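Local coordinates for protein immunomodulatory active chitinase (Trichuris suis, PDB 6G9C) that probably hydrolyses chitin as a secreted family 18 glycoside hydrolase and shows immunomodulatory properties in inflammatory lung disease, at residues C37-W42 with G50-E55; I65-A70 with D87-G92; F214-C219 with G364-T369. One frame throughout, in Å; residues are numbered along the deposited sequence.

Contact 1: C37-W42 with G50-E55; sequences CYFTNW and GKYNPE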
loop_
_atom_site.group_PDB
_atom_site.type_symbol
_atom_site.label_atom_id
_atom_site.label_comp_id
_atom_site.label_asym_id
_atom_site.label_seq_id
_atom_site.Cartn_x
_atom_site.Cartn_y
_atom_site.Cartn_z
ATOM N N CYS A 37 0.599 -16.147 -9.544
ATOM C CA CYS A 37 0.677 -17.107 -8.452
ATOM C C CYS A 37 -0.596 -17.051 -7.637
ATOM O O CYS A 37 -1.013 -15.962 -7.239
ATOM C CB CYS A 37 1.852 -16.803 -7.506
ATOM S SG CYS A 37 3.458 -16.745 -8.299
ATOM N N TYR A 38 -1.160 -18.209 -7.309
ATOM C CA TYR A 38 -2.306 -18.254 -6.408
ATOM C C TYR A 38 -1.860 -18.419 -4.955
ATOM O O TYR A 38 -1.106 -19.342 -4.618
ATOM C CB TYR A 38 -3.256 -19.384 -6.777
ATOM C CG TYR A 38 -4.186 -19.021 -7.918
ATOM C CD1 TYR A 38 -3.746 -19.079 -9.234
ATOM C CD2 TYR A 38 -5.482 -18.575 -7.674
ATOM C CE1 TYR A 38 -4.597 -18.722 -10.292
ATOM C CE2 TYR A 38 -6.342 -18.231 -8.727
ATOM C CZ TYR A 38 -5.877 -18.296 -10.031
ATOM O OH TYR A 38 -6.687 -17.951 -11.107
ATOM N N PHE A 39 -2.319 -17.498 -4.111
ATOM C CA PHE A 39 -2.314 -17.630 -2.660
ATOM C C PHE A 39 -3.631 -18.269 -2.226
ATOM O O PHE A 39 -4.683 -17.977 -2.811
ATOM C CB PHE A 39 -2.151 -16.237 -2.035
ATOM C CG PHE A 39 -2.238 -16.216 -0.533
ATOM C CD1 PHE A 39 -3.463 -16.092 0.109
ATOM C CD2 PHE A 39 -1.085 -16.303 0.232
ATOM C CE1 PHE A 39 -3.538 -16.070 1.488
ATOM C CE2 PHE A 39 -1.152 -16.285 1.615
ATOM C CZ PHE A 39 -2.369 -16.173 2.241
ATOM N N THR A 40 -3.588 -19.135 -1.203
ATOM C CA THR A 40 -4.800 -19.783 -0.704
ATOM C C THR A 40 -4.983 -19.501 0.784
ATOM O O THR A 40 -4.050 -19.682 1.578
ATOM C CB THR A 40 -4.811 -21.307 -0.952
ATOM O OG1 THR A 40 -3.802 -21.947 -0.154
ATOM C CG2 THR A 40 -4.581 -21.627 -2.433
ATOM N N ASN A 41 -6.199 -19.094 1.168
ATOM C CA ASN A 41 -6.423 -18.659 2.544
ATOM C C ASN A 41 -6.712 -19.821 3.509
ATOM O O ASN A 41 -7.057 -19.570 4.676
ATOM C CB ASN A 41 -7.539 -17.586 2.604
ATOM C CG ASN A 41 -8.871 -18.065 2.063
ATOM O OD1 ASN A 41 -9.030 -19.229 1.718
ATOM N ND2 ASN A 41 -9.855 -17.153 1.997
ATOM N N TRP A 42 -6.539 -21.079 3.083
ATOM C CA TRP A 42 -6.573 -22.202 4.011
ATOM C C TRP A 42 -5.195 -22.816 4.261
ATOM O O TRP A 42 -5.075 -23.709 5.112
ATOM C CB TRP A 42 -7.542 -23.289 3.519
ATOM C CG TRP A 42 -7.199 -23.874 2.179
ATOM C CD1 TRP A 42 -6.475 -25.017 1.940
ATOM C CD2 TRP A 42 -7.598 -23.374 0.889
ATOM N NE1 TRP A 42 -6.385 -25.240 0.577
ATOM C CE2 TRP A 42 -7.057 -24.242 -0.085
ATOM C CE3 TRP A 42 -8.345 -22.264 0.466
ATOM C CZ2 TRP A 42 -7.247 -24.037 -1.464
ATOM C CZ3 TRP A 42 -8.538 -22.062 -0.902
ATOM C CH2 TRP A 42 -7.993 -22.943 -1.847
ATOM N N GLY A 50 4.772 -26.652 6.864
ATOM C CA GLY A 50 3.803 -26.466 5.800
ATOM C C GLY A 50 2.920 -25.250 5.964
ATOM O O GLY A 50 2.245 -24.853 5.006
ATOM N N LYS A 51 2.882 -24.656 7.157
ATOM C CA LYS A 51 2.044 -23.475 7.339
ATOM C C LYS A 51 2.555 -22.319 6.485
ATOM O O LYS A 51 3.728 -21.943 6.576
ATOM C CB LYS A 51 2.004 -23.063 8.803
ATOM C CG LYS A 51 1.113 -21.849 9.066
ATOM C CD LYS A 51 1.460 -21.204 10.398
ATOM C CE LYS A 51 0.583 -19.993 10.686
ATOM N NZ LYS A 51 -0.769 -20.401 11.144
ATOM N N TYR A 52 1.671 -21.751 5.658
ATOM C CA TYR A 52 2.040 -20.682 4.736
ATOM C C TYR A 52 1.404 -19.379 5.197
ATOM O O TYR A 52 0.175 -19.285 5.314
ATOM C CB TYR A 52 1.622 -21.004 3.299
ATOM C CG TYR A 52 2.212 -20.044 2.278
ATOM C CD1 TYR A 52 1.603 -18.806 2.009
ATOM C CD2 TYR A 52 3.379 -20.367 1.592
ATOM C CE1 TYR A 52 2.160 -17.927 1.082
ATOM C CE2 TYR A 52 3.939 -19.501 0.674
ATOM C CZ TYR A 52 3.330 -18.288 0.419
ATOM O OH TYR A 52 3.906 -17.451 -0.506
ATOM N N ASN A 53 2.249 -18.372 5.439
ATOM C CA ASN A 53 1.880 -17.012 5.800
ATOM C C ASN A 53 2.188 -16.054 4.657
ATOM O O ASN A 53 3.102 -16.306 3.864
ATOM C CB ASN A 53 2.638 -16.544 7.049
ATOM C CG ASN A 53 2.421 -17.454 8.233
ATOM O OD1 ASN A 53 1.309 -17.939 8.456
ATOM N ND2 ASN A 53 3.485 -17.700 8.998
ATOM N N PRO A 54 1.451 -14.943 4.554
ATOM C CA PRO A 54 1.736 -13.962 3.492
ATOM C C PRO A 54 3.178 -13.480 3.472
ATOM O O PRO A 54 3.728 -13.247 2.387
ATOM C CB PRO A 54 0.771 -12.811 3.818
ATOM C CG PRO A 54 -0.374 -13.477 4.511
ATOM C CD PRO A 54 0.276 -14.559 5.357
ATOM N N GLU A 55 3.825 -13.358 4.636
ATOM C CA GLU A 55 5.207 -12.903 4.656
ATOM C C GLU A 55 6.168 -13.945 4.107
ATOM O O GLU A 55 7.356 -13.644 3.949
ATOM C CB GLU A 55 5.612 -12.507 6.078
ATOM C CG GLU A 55 5.426 -13.603 7.116
ATOM C CD GLU A 55 4.047 -13.576 7.766
ATOM O OE1 GLU A 55 3.117 -12.965 7.186
ATOM O OE2 GLU A 55 3.904 -14.164 8.864
#
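The rings of F39 and Y52 meet rim to rim, with neither lying over the other's face. At the edge of F39, close to its plane, stands CE1 of Y52, 3.7 Å from F39 CD2. The planes are inclined by 62° and the centroids lie 5.9 Å apart, so this is aromatic packing without a stack. P54 joins from a second direction: its CG comes obliquely to the far end of the phenyl ring, 4.0 Å from F39 CZ. Within 37-42, CB of T40 lies over one face of the W42 ring, 3.5 Å above its plane and toward the rim.

F39 leaves its strand at an angle to the loop; with CG opposite the backbone N (chi1 175°), the CD2-CE2 side of the ring reaches Y52 and its CZ end P54. All three touching residues are buried, and their meeting surfaces are apolar. Phenylalanine suits a place with hydrocarbon on more than one side. Proline offers a compact, rigid apolar ring where the backbone turns into a 3-10 segment. Tyrosine can share its ring with F39 while its OH reaches beyond the contact to hydrogen-bond the hydroxyl of Y388, and its ring also makes an edge-to-face pair with F375.

The contact folds the loop that follows strand 34-40 back against the outside of that strand. F39 packs on I65 and the Y67 ring of the adjacent strand 64-72, and P54 reaches L89 and V93 of helix 85-94. C37, on the same side as F39, is joined to C62 by a disulfide. On the other face of strand 34-40, Y38 and T40 point into the barrel, where their hydroxyls hydrogen-bond D149 and D371.

Contact 2: I65-A70 with D87-G92; sequences IFYAFA and DVLYPG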
loop_
_atom_site.group_PDB
_atom_site.type_symbol
_atom_site.label_atom_id
_atom_site.label_comp_id
_atom_site.label_asym_id
_atom_site.label_seq_id
_atom_site.Cartn_x
_atom_site.Cartn_y
_atom_site.Cartn_z
ATOM N N ILE A 65 -0.511 -11.755 -7.871
ATOM C CA ILE A 65 -0.955 -12.739 -6.891
ATOM C C ILE A 65 -2.472 -12.802 -6.963
ATOM O O ILE A 65 -3.139 -11.762 -6.924
ATOM C CB ILE A 65 -0.492 -12.394 -5.469
ATOM C CG1 ILE A 65 1.019 -12.661 -5.318
ATOM C CG2 ILE A 65 -1.298 -13.206 -4.456
ATOM C CD1 ILE A 65 1.586 -12.049 -4.075
ATOM N N PHE A 66 -3.014 -14.015 -7.059
ATOM C CA PHE A 66 -4.459 -14.232 -7.067
ATOM C C PHE A 66 -4.851 -14.790 -5.705
ATOM O O PHE A 66 -4.306 -15.810 -5.267
ATOM C CB PHE A 66 -4.873 -15.187 -8.188
ATOM C CG PHE A 66 -4.501 -14.696 -9.553
ATOM C CD1 PHE A 66 -3.243 -14.956 -10.077
ATOM C CD2 PHE A 66 -5.397 -13.948 -10.304
ATOM C CE1 PHE A 66 -2.880 -14.482 -11.321
ATOM C CE2 PHE A 66 -5.044 -13.475 -11.558
ATOM C CZ PHE A 66 -3.778 -13.735 -12.060
ATOM N N TYR A 67 -5.773 -14.108 -5.027
ATOM C CA TYR A 67 -6.153 -14.475 -3.665
ATOM C C TYR A 67 -7.361 -15.410 -3.708
ATOM O O TYR A 67 -8.484 -14.971 -3.991
ATOM C CB TYR A 67 -6.441 -13.224 -2.844
ATOM C CG TYR A 67 -6.517 -13.492 -1.365
ATOM C CD1 TYR A 67 -7.625 -14.131 -0.812
ATOM C CD2 TYR A 67 -5.465 -13.137 -0.510
ATOM C CE1 TYR A 67 -7.703 -14.391 0.539
ATOM C CE2 TYR A 67 -5.539 -13.397 0.851
ATOM C CZ TYR A 67 -6.658 -14.028 1.365
ATOM O OH TYR A 67 -6.748 -14.288 2.709
ATOM N N ALA A 68 -7.135 -16.694 -3.416
ATOM C CA ALA A 68 -8.206 -17.692 -3.379
ATOM C C ALA A 68 -8.590 -17.991 -1.932
ATOM O O ALA A 68 -7.728 -18.385 -1.137
ATOM C CB ALA A 68 -7.765 -18.972 -4.090
ATOM N N PHE A 69 -9.876 -17.828 -1.571
ATOM C CA PHE A 69 -10.989 -17.282 -2.374
ATOM C C PHE A 69 -11.826 -16.341 -1.515
ATOM O O PHE A 69 -11.861 -16.472 -0.288
ATOM C CB PHE A 69 -11.942 -18.373 -2.869
ATOM C CG PHE A 69 -11.356 -19.311 -3.880
ATOM C CD1 PHE A 69 -11.166 -18.907 -5.191
ATOM C CD2 PHE A 69 -11.045 -20.621 -3.522
ATOM C CE1 PHE A 69 -10.641 -19.789 -6.134
ATOM C CE2 PHE A 69 -10.517 -21.514 -4.452
ATOM C CZ PHE A 69 -10.311 -21.088 -5.763
ATOM N N ALA A 70 -12.568 -15.436 -2.153
ATOM C CA ALA A 70 -13.664 -14.776 -1.468
ATOM C C ALA A 70 -14.888 -15.694 -1.466
ATOM O O ALA A 70 -14.877 -16.791 -2.030
ATOM C CB ALA A 70 -13.988 -13.433 -2.126
ATOM N N ASP A 87 -9.118 -8.795 8.197
ATOM C CA ASP A 87 -8.343 -8.256 9.309
ATOM C C ASP A 87 -6.853 -8.574 9.217
ATOM O O ASP A 87 -6.035 -7.774 9.681
ATOM C CB ASP A 87 -8.904 -8.783 10.633
ATOM C CG ASP A 87 -10.237 -8.151 10.992
ATOM O OD1 ASP A 87 -10.618 -7.164 10.330
ATOM O OD2 ASP A 87 -10.906 -8.639 11.929
ATOM N N VAL A 88 -6.468 -9.721 8.650
ATOM C CA VAL A 88 -5.081 -10.166 8.777
ATOM C C VAL A 88 -4.462 -10.490 7.422
ATOM O O VAL A 88 -3.426 -9.928 7.049
ATOM C CB VAL A 88 -4.984 -11.386 9.717
ATOM C CG1 VAL A 88 -3.550 -11.862 9.821
ATOM C CG2 VAL A 88 -5.515 -11.041 11.106
ATOM N N LEU A 89 -5.094 -11.391 6.669
ATOM C CA LEU A 89 -4.429 -11.963 5.504
ATOM C C LEU A 89 -4.425 -11.019 4.305
ATOM O O LEU A 89 -3.394 -10.901 3.630
ATOM C CB LEU A 89 -5.077 -13.302 5.135
ATOM C CG LEU A 89 -4.977 -14.401 6.194
ATOM C CD1 LEU A 89 -5.583 -15.685 5.630
ATOM C CD2 LEU A 89 -3.512 -14.626 6.640
ATOM N N TYR A 90 -5.558 -10.372 3.992
ATOM C CA TYR A 90 -5.552 -9.373 2.921
ATOM C C TYR A 90 -4.464 -8.328 3.128
ATOM O O TYR A 90 -3.657 -8.117 2.205
ATOM C CB TYR A 90 -6.899 -8.638 2.789
ATOM C CG TYR A 90 -8.104 -9.424 2.304
ATOM C CD1 TYR A 90 -7.993 -10.725 1.809
ATOM C CD2 TYR A 90 -9.372 -8.843 2.348
ATOM C CE1 TYR A 90 -9.128 -11.420 1.372
ATOM C CE2 TYR A 90 -10.487 -9.522 1.925
ATOM C CZ TYR A 90 -10.368 -10.803 1.434
ATOM O OH TYR A 90 -11.519 -11.451 1.021
ATOM N N PRO A 91 -4.380 -7.636 4.271
ATOM C CA PRO A 91 -3.308 -6.642 4.414
ATOM C C PRO A 91 -1.937 -7.272 4.457
ATOM O O PRO A 91 -0.969 -6.635 4.026
ATOM C CB PRO A 91 -3.644 -5.936 5.734
ATOM C CG PRO A 91 -4.431 -6.913 6.487
ATOM C CD PRO A 91 -5.231 -7.677 5.474
ATOM N N GLY A 92 -1.828 -8.503 4.969
ATOM C CA GLY A 92 -0.553 -9.196 4.938
ATOM C C GLY A 92 -0.046 -9.412 3.526
ATOM O O GLY A 92 1.144 -9.241 3.252
HETATM O O HOH W 1 -11.573 -14.112 1.130
#
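Y90 presents the edge of its ring to one face of Y67 in a T-shaped stack, the planes at 83° and the centroids 4.9 Å apart. The nearest carbons are Y90 CE1 and Y67 CE1, 3.4 Å apart, so the edge bears down nearer the rim of the Y67 ring than its centre. An unusual second torsion of Y90 (chi2 -9°) turns its CD1-CE1 side toward the strand. L89 comes to Y67 from another direction, at the ring's edge, its CB only 3.1 Å from Y67 OH. That hydroxyl is hydrogen-bonded to OD1 of D85, the first residue of the same helix, a bond that holds the OH end of Y67 beside L89.

Tyrosine suits position 90, giving an aromatic edge to Y67 and a hydroxyl that reaches a water; Y67 offers a flat face and an OH for D85, and L89 a hydrocarbon flank. Y90 OH donates to this water at 2.7 Å, and it in turn donates to the carbonyl F69 O, joining helix to strand just past the cis peptide between A68 and F69.

The contact lays helix 85-94 on the outside of strand 64-72, as in a beta/alpha barrel; the axes of segments 65-70 and 87-92 run nearly antiparallel (161°) and come within 11.0 Å. F145 makes an edge-to-face pair with Y90, and strand 104-110 pairs with 64-72 in parallel.

Contact 3: F214-C219 with G364-T369; sequences FVNLMC and GAFVWT. With EDO (1,2-ethanediol), chain C.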
loop_
_atom_site.group_PDB
_atom_site.type_symbol
_atom_site.label_atom_id
_atom_site.label_comp_id
_atom_site.label_asym_id
_atom_site.label_seq_id
_atom_site.Cartn_x
_atom_site.Cartn_y
_atom_site.Cartn_z
ATOM N N PHE A 214 -6.835 -11.390 -19.349
ATOM C CA PHE A 214 -6.271 -12.655 -19.818
ATOM C C PHE A 214 -7.012 -13.786 -19.115
ATOM O O PHE A 214 -7.827 -13.543 -18.228
ATOM C CB PHE A 214 -4.742 -12.741 -19.598
ATOM C CG PHE A 214 -4.268 -12.440 -18.185
ATOM C CD1 PHE A 214 -4.383 -13.388 -17.173
ATOM C CD2 PHE A 214 -3.644 -11.237 -17.888
ATOM C CE1 PHE A 214 -3.906 -13.133 -15.881
ATOM C CE2 PHE A 214 -3.160 -10.972 -16.598
ATOM C CZ PHE A 214 -3.292 -11.926 -15.591
ATOM N N VAL A 215 -6.739 -15.028 -19.535
ATOM C CA VAL A 215 -7.348 -16.202 -18.914
ATOM C C VAL A 215 -6.254 -17.110 -18.367
ATOM O O VAL A 215 -5.229 -17.339 -19.020
ATOM C CB VAL A 215 -8.276 -16.980 -19.872
ATOM C CG1 VAL A 215 -9.504 -16.120 -20.208
ATOM C CG2 VAL A 215 -7.540 -17.446 -21.144
ATOM N N ASN A 216 -6.477 -17.600 -17.155
ATOM C CA ASN A 216 -5.600 -18.565 -16.490
ATOM C C ASN A 216 -6.085 -19.956 -16.902
ATOM O O ASN A 216 -7.083 -20.458 -16.378
ATOM C CB ASN A 216 -5.647 -18.364 -14.978
ATOM C CG ASN A 216 -4.851 -17.136 -14.526
ATOM O OD1 ASN A 216 -4.003 -16.638 -15.260
ATOM N ND2 ASN A 216 -5.126 -16.650 -13.313
ATOM N N LEU A 217 -5.409 -20.554 -17.877
ATOM C CA LEU A 217 -5.783 -21.875 -18.375
ATOM C C LEU A 217 -5.475 -22.945 -17.333
ATOM O O LEU A 217 -4.316 -23.120 -16.927
ATOM C CB LEU A 217 -5.041 -22.171 -19.678
ATOM C CG LEU A 217 -5.338 -23.547 -20.273
ATOM C CD1 LEU A 217 -6.802 -23.656 -20.732
ATOM C CD2 LEU A 217 -4.388 -23.831 -21.417
ATOM N N MET A 218 -6.507 -23.668 -16.904
ATOM C CA MET A 218 -6.364 -24.690 -15.869
ATOM C C MET A 218 -6.002 -26.036 -16.497
ATOM O O MET A 218 -6.737 -27.016 -16.398
ATOM C CB MET A 218 -7.644 -24.794 -15.048
ATOM C CG MET A 218 -7.930 -23.545 -14.215
ATOM S SD MET A 218 -9.568 -23.583 -13.459
ATOM C CE MET A 218 -9.359 -24.879 -12.243
ATOM N N CYS A 219 -4.823 -26.067 -17.127
ATOM C CA CYS A 219 -4.358 -27.261 -17.829
ATOM C C CYS A 219 -3.644 -28.172 -16.826
ATOM O O CYS A 219 -2.431 -28.371 -16.843
ATOM C CB CYS A 219 -3.473 -26.878 -19.010
ATOM S SG CYS A 219 -2.272 -25.582 -18.617
ATOM N N GLY A 364 2.051 -16.334 -20.855
ATOM C CA GLY A 364 2.858 -16.448 -19.652
ATOM C C GLY A 364 2.478 -17.708 -18.896
ATOM O O GLY A 364 1.979 -18.675 -19.483
ATOM N N ALA A 365 2.695 -17.659 -17.586
ATOM C CA ALA A 365 2.432 -18.806 -16.729
ATOM C C ALA A 365 1.832 -18.334 -15.421
ATOM O O ALA A 365 2.019 -17.185 -15.000
ATOM C CB ALA A 365 3.720 -19.606 -16.443
ATOM N N PHE A 366 1.112 -19.243 -14.774
ATOM C CA PHE A 366 0.694 -19.047 -13.399
ATOM C C PHE A 366 0.850 -20.366 -12.658
ATOM O O PHE A 366 0.831 -21.443 -13.269
ATOM C CB PHE A 366 -0.745 -18.515 -13.309
ATOM C CG PHE A 366 -1.810 -19.559 -13.574
ATOM C CD1 PHE A 366 -2.323 -20.327 -12.535
ATOM C CD2 PHE A 366 -2.314 -19.749 -14.858
ATOM C CE1 PHE A 366 -3.313 -21.268 -12.760
ATOM C CE2 PHE A 366 -3.287 -20.693 -15.095
ATOM C CZ PHE A 366 -3.794 -21.457 -14.049
ATOM N N VAL A 367 1.034 -20.282 -11.340
ATOM C CA VAL A 367 1.212 -21.474 -10.516
ATOM C C VAL A 367 0.045 -21.611 -9.545
ATOM O O VAL A 367 -0.401 -20.639 -8.922
ATOM C CB VAL A 367 2.559 -21.483 -9.752
ATOM C CG1 VAL A 367 3.707 -21.448 -10.728
ATOM C CG2 VAL A 367 2.649 -20.300 -8.805
ATOM N N TRP A 368 -0.441 -22.832 -9.416
ATOM C CA TRP A 368 -1.359 -23.223 -8.345
ATOM C C TRP A 368 -0.594 -24.274 -7.539
ATOM O O TRP A 368 -0.490 -25.414 -7.989
ATOM C CB TRP A 368 -2.680 -23.775 -8.924
ATOM C CG TRP A 368 -3.607 -24.276 -7.863
ATOM C CD1 TRP A 368 -3.606 -25.513 -7.297
ATOM C CD2 TRP A 368 -4.661 -23.541 -7.223
ATOM N NE1 TRP A 368 -4.590 -25.600 -6.339
ATOM C CE2 TRP A 368 -5.251 -24.402 -6.273
ATOM C CE3 TRP A 368 -5.157 -22.243 -7.360
ATOM C CZ2 TRP A 368 -6.305 -24.004 -5.457
ATOM C CZ3 TRP A 368 -6.203 -21.843 -6.554
ATOM C CH2 TRP A 368 -6.768 -22.719 -5.610
ATOM N N THR A 369 -0.029 -23.943 -6.369
ATOM C CA THR A 369 -0.167 -22.715 -5.586
ATOM C C THR A 369 1.201 -22.289 -5.058
ATOM O O THR A 369 2.180 -23.027 -5.169
ATOM C CB THR A 369 -1.032 -22.908 -4.326
ATOM O OG1 THR A 369 -0.353 -23.821 -3.455
ATOM C CG2 THR A 369 -2.415 -23.465 -4.631
HETATM C C1 EDO C . -5.012 -29.028 -5.522
HETATM O O1 EDO C . -5.170 -27.853 -4.725
HETATM C C2 EDO C . -5.131 -30.194 -4.555
HETATM O O2 EDO C . -6.438 -30.258 -3.972
#
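The main interaction is CH-pi: N216 lays its CB over one face of the F366 ring, 3.8 Å from the centroid. It sits toward the rim, with N216 CB 3.3 Å from F366 CE2. The amide follows the same face, its plane inclined by 33° to the ring, and N216 OD1 lies 3.6 Å from F366 CD2. F366 takes the crowded position between its backbone N and carbonyl carbon (chi1 76°), and from there the ring reaches across toward N216 and L217.

A second contact is probably weakly electrostatic. The carbonyl oxygen of L217 stands at the ring's edge, near its plane, with L217 O 3.2 Å from F366 CE2. The slightly positive rim hydrogens of a phenyl ring suit such a neighbour. The same oxygen accepts a weak bond from C219 N in the inverse gamma turn centred on M218.

A hydrogen bond to a bound molecule lies at the C-terminal end of strand 364-368. NE1 of W368 donates in an almost straight line (178°) to O1 of a 1,2-ethanediol, probably from the crystallisation liquor, with W368 NE1 2.8 Å from EDO O1; Y372 OH also bonds the diol. CG2 of T369 covers one face of the indole, 3.3 Å above its plane, following a cis W368-T369 peptide. In family 18 relatives a tryptophan here floors the sugar cleft, consistent with a similar role for W368.

An asparagine suits its place because its CB is apolar enough to cover a ring. Dispersion and probably weak electrostatics thus join the two strands' side chains inside the barrel; the N216 ND2 bond to Y38 OH probably orients the amide over F366, while the W368-diol bond shows that this indole N-H can hold a polar guest.

How the contacts relate
All three contacts belong to the beta/alpha barrel of the family 18 domain and follow one another along the chain. Contacts 1 and 2 have centres 9 Å apart and use neighbouring parallel strands, 34-40 and 64-72, whose outer faces carry a loop and helix 85-94. Contact 3, about 17 and 18 Å from the centres of contacts 1 and 2, lies inside the barrel, between two strands that both pair with 268-281. Strand 34-40 also pairs with 364-368, closing the ring. Inside it, Y38 hydrogen-bonds N216, F66 packs on the same residue and F69 meets W368. Strands 34-40 and 64-72 pack outward and, through Y38 and F66, line the interior near contact 3, consistent with a chitin cleft.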